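Local coordinates for protein monalysin (Pseudomonas entomophila, PDB 4MKO) that forms pores in host cell membranes as an aerolysin-like beta-barrel toxin, contributing to intestinal damage and lethality in Drosophila, at residues Val144-His149 with Tyr177-Ile182. Numbering follows the deposited sequence.
Sequences VLVYAH and YYLSAI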
ATOM      1  N   VAL A 144      -2.275  -4.942   2.073  1.00  4.97           N
ATOM      2  CA  VAL A 144      -1.286  -3.873   1.934  1.00  5.06           C
ATOM      3  C   VAL A 144      -1.964  -2.675   1.275  1.00  7.31           C
ATOM      4  O   VAL A 144      -2.648  -2.823   0.251  1.00  7.05           O
ATOM      5  CB  VAL A 144      -0.061  -4.317   1.114  1.00  6.88           C
ATOM      6  CG1 VAL A 144       0.874  -3.137   0.839  1.00  6.38           C
ATOM      7  CG2 VAL A 144       0.702  -5.437   1.820  1.00  7.14           C
ATOM      8  N   LEU A 145      -1.765  -1.490   1.862  1.00  5.16           N
ATOM      9  CA  LEU A 145      -2.266  -0.225   1.342  1.00  4.53           C
ATOM     10  C   LEU A 145      -1.109   0.478   0.667  1.00  7.20           C
ATOM     11  O   LEU A 145      -0.066   0.691   1.285  1.00  7.17           O
ATOM     12  CB  LEU A 145      -2.888   0.662   2.449  1.00  4.61           C
ATOM     13  CG  LEU A 145      -4.031   0.010   3.241  1.00  8.27           C
ATOM     14  CD1 LEU A 145      -4.390   0.834   4.493  1.00  8.24           C
ATOM     15  CD2 LEU A 145      -5.273  -0.247   2.343  1.00 10.67           C
ATOM     16  N   VAL A 146      -1.287   0.807  -0.617  1.00  4.39           N
ATOM     17  CA  VAL A 146      -0.257   1.447  -1.448  1.00  3.00           C
ATOM     18  C   VAL A 146      -0.604   2.895  -1.750  1.00  6.87           C
ATOM     19  O   VAL A 146      -1.723   3.194  -2.186  1.00  4.48           O
ATOM     20  CB  VAL A 146       0.001   0.649  -2.758  1.00  5.62           C
ATOM     21  CG1 VAL A 146       1.155   1.264  -3.559  1.00  5.54           C
ATOM     22  CG2 VAL A 146       0.289  -0.830  -2.454  1.00  5.45           C
ATOM     23  N   TYR A 147       0.393   3.781  -1.579  1.00  3.92           N
ATOM     24  CA  TYR A 147       0.245   5.224  -1.786  1.00  3.00           C
ATOM     25  C   TYR A 147       1.213   5.740  -2.834  1.00  6.31           C
ATOM     26  O   TYR A 147       2.336   5.231  -2.942  1.00  5.51           O
ATOM     27  CB  TYR A 147       0.497   5.974  -0.439  1.00  3.64           C
ATOM     28  CG  TYR A 147      -0.441   5.504   0.644  1.00  4.39           C
ATOM     29  CD1 TYR A 147      -0.167   4.349   1.376  1.00  5.81           C
ATOM     30  CD2 TYR A 147      -1.675   6.119   0.838  1.00  5.72           C
ATOM     31  CE1 TYR A 147      -1.070   3.852   2.308  1.00  5.44           C
ATOM     32  CE2 TYR A 147      -2.582   5.643   1.786  1.00  6.98           C
ATOM     33  CZ  TYR A 147      -2.281   4.493   2.501  1.00  9.63           C
ATOM     34  OH  TYR A 147      -3.154   4.004   3.441  1.00 10.40           O
ATOM     35  N   ALA A 148       0.768   6.738  -3.608  1.00  4.23           N
ATOM     36  CA  ALA A 148       1.627   7.426  -4.573  1.00  4.27           C
ATOM     37  C   ALA A 148       1.964   8.780  -3.951  1.00  6.56           C
ATOM     38  O   ALA A 148       1.127   9.389  -3.262  1.00  5.40           O
ATOM     39  CB  ALA A 148       0.911   7.625  -5.908  1.00  5.60           C
ATOM     40  N   HIS A 149       3.190   9.241  -4.190  1.00  3.86           N
ATOM     41  CA  HIS A 149       3.652  10.473  -3.601  1.00  3.97           C
ATOM     42  C   HIS A 149       4.382  11.322  -4.625  1.00  8.61           C
ATOM     43  O   HIS A 149       5.085  10.786  -5.485  1.00  7.15           O
ATOM     44  CB  HIS A 149       4.684  10.140  -2.499  1.00  4.49           C
ATOM     45  CG  HIS A 149       4.227   9.181  -1.444  1.00  6.66           C
ATOM     46  ND1 HIS A 149       3.586   9.621  -0.303  1.00  8.01           N
ATOM     47  CD2 HIS A 149       4.311   7.834  -1.406  1.00  7.14           C
ATOM     48  CE1 HIS A 149       3.334   8.534   0.410  1.00  7.68           C
ATOM     49  NE2 HIS A 149       3.745   7.438  -0.216  1.00  7.80           N
ATOM     50  N   TYR A 177       8.577  11.339  -7.688  1.00  4.94           N
ATOM     51  CA  TYR A 177       7.386  10.505  -7.638  1.00  5.05           C
ATOM     52  C   TYR A 177       7.800   9.110  -7.253  1.00  7.42           C
ATOM     53  O   TYR A 177       8.720   8.558  -7.848  1.00  5.80           O
ATOM     54  CB  TYR A 177       6.684  10.450  -9.009  1.00  5.64           C
ATOM     55  CG  TYR A 177       5.965  11.726  -9.376  1.00  6.03           C
ATOM     56  CD1 TYR A 177       6.666  12.837  -9.840  1.00  6.54           C
ATOM     57  CD2 TYR A 177       4.579  11.821  -9.272  1.00  6.33           C
ATOM     58  CE1 TYR A 177       6.006  14.025 -10.162  1.00  5.83           C
ATOM     59  CE2 TYR A 177       3.905  12.994  -9.618  1.00  7.18           C
ATOM     60  CZ  TYR A 177       4.626  14.093 -10.059  1.00 10.82           C
ATOM     61  OH  TYR A 177       3.968  15.233 -10.428  1.00 10.55           O
ATOM     62  N   TYR A 178       7.130   8.538  -6.257  1.00  4.85           N
ATOM     63  CA  TYR A 178       7.438   7.185  -5.809  1.00  4.68           C
ATOM     64  C   TYR A 178       6.203   6.596  -5.111  1.00  7.63           C
ATOM     65  O   TYR A 178       5.243   7.330  -4.831  1.00  7.17           O
ATOM     66  CB  TYR A 178       8.676   7.185  -4.855  1.00  5.07           C
ATOM     67  CG  TYR A 178       8.374   7.856  -3.531  1.00  5.74           C
ATOM     68  CD1 TYR A 178       8.398   9.247  -3.408  1.00  6.72           C
ATOM     69  CD2 TYR A 178       7.971   7.108  -2.424  1.00  6.70           C
ATOM     70  CE1 TYR A 178       8.086   9.872  -2.201  1.00  5.01           C
ATOM     71  CE2 TYR A 178       7.623   7.726  -1.222  1.00  7.59           C
ATOM     72  CZ  TYR A 178       7.702   9.107  -1.110  1.00  9.33           C
ATOM     73  OH  TYR A 178       7.307   9.726   0.056  1.00  8.39           O
ATOM     74  N   LEU A 179       6.233   5.283  -4.823  1.00  4.94           N
ATOM     75  CA  LEU A 179       5.152   4.654  -4.068  1.00  4.55           C
ATOM     76  C   LEU A 179       5.672   4.195  -2.717  1.00  7.18           C
ATOM     77  O   LEU A 179       6.831   3.813  -2.601  1.00  5.87           O
ATOM     78  CB  LEU A 179       4.576   3.413  -4.790  1.00  4.51           C
ATOM     79  CG  LEU A 179       4.139   3.548  -6.254  1.00  6.71           C
ATOM     80  CD1 LEU A 179       3.549   2.208  -6.751  1.00  6.24           C
ATOM     81  CD2 LEU A 179       3.103   4.662  -6.436  1.00  6.08           C
ATOM     82  N   SER A 180       4.777   4.145  -1.714  1.00  6.36           N
ATOM     83  CA  SER A 180       5.083   3.554  -0.420  1.00  6.70           C
ATOM     84  C   SER A 180       3.961   2.602  -0.076  1.00  8.95           C
ATOM     85  O   SER A 180       2.897   2.638  -0.702  1.00  7.48           O
ATOM     86  CB  SER A 180       5.246   4.604   0.670  1.00  8.43           C
ATOM     87  OG  SER A 180       4.007   5.079   1.151  1.00 13.52           O
ATOM     88  N   ALA A 181       4.176   1.782   0.943  1.00  8.52           N
ATOM     89  CA  ALA A 181       3.163   0.802   1.323  1.00  7.38           C
ATOM     90  C   ALA A 181       3.191   0.550   2.826  1.00  9.93           C
ATOM     91  O   ALA A 181       4.261   0.508   3.433  1.00  9.06           O
ATOM     92  CB  ALA A 181       3.393  -0.494   0.567  1.00  8.26           C
ATOM     93  N   ILE A 182       2.003   0.425   3.412  1.00  5.99           N
ATOM     94  CA  ILE A 182       1.788   0.131   4.831  1.00  6.23           C
ATOM     95  C   ILE A 182       0.792  -1.029   4.880  1.00  9.25           C
ATOM     96  O   ILE A 182       0.121  -1.311   3.878  1.00  8.25           O
ATOM     97  CB  ILE A 182       1.284   1.378   5.641  1.00  8.87           C
ATOM     98  CG1 ILE A 182      -0.183   1.779   5.273  1.00  7.87           C
ATOM     99  CG2 ILE A 182       2.258   2.587   5.517  1.00  9.44           C
ATOM    100  CD1 ILE A 182      -0.833   2.881   6.112  1.00  7.68           C
TER
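Antiparallel pairing at the heart of an aerolysin-like toxin is illustrated by 144-149 and 177-182, segments of the neighbouring strands 136-151 and 173-191 of monalysin's mixed sheet. Three hydrogen-bonded pairs, L145 with I182, Y147 with S180 and H149 with Y178, each contribute two backbone bonds; the straightest runs from Y147 N to S180 O (2.9 Å, 175° at the hydrogen). Between them lie the non-hydrogen-bonded pairs V146/A181 and A148/L179.

Apolar packing occupies the face carrying V146, A148, L179 and A181. There A148 CB meets L179 CD2 at 3.7 Å, while W201 of helix 201-211 touches V146, L179 and A181. On the other face, I182 holds CG1 between its backbone N and carbonyl carbon (chi1 70°), which brings I182 CG1 to the edge of the Y147 ring, 3.7 Å from Y147 CE1; Y147 OH is hydrogen-bonded to N105 OD1.

Aromatic and polar contacts converge on H149. Its ring lies nearly parallel to that of Y178 but slid aside, planes at 13°, and H149 CB sits over the tyrosine face, toward its rim, in a CH-pi contact. The hydroxyls of Y95 and Y178 hydrogen-bond each other. T52 OG1 hydrogen-bonds H149 ND1, and the other imidazole nitrogen is engaged as well: at the ring edge H149 NE2 shares a 2.7 Å hydrogen bond with S180 OG.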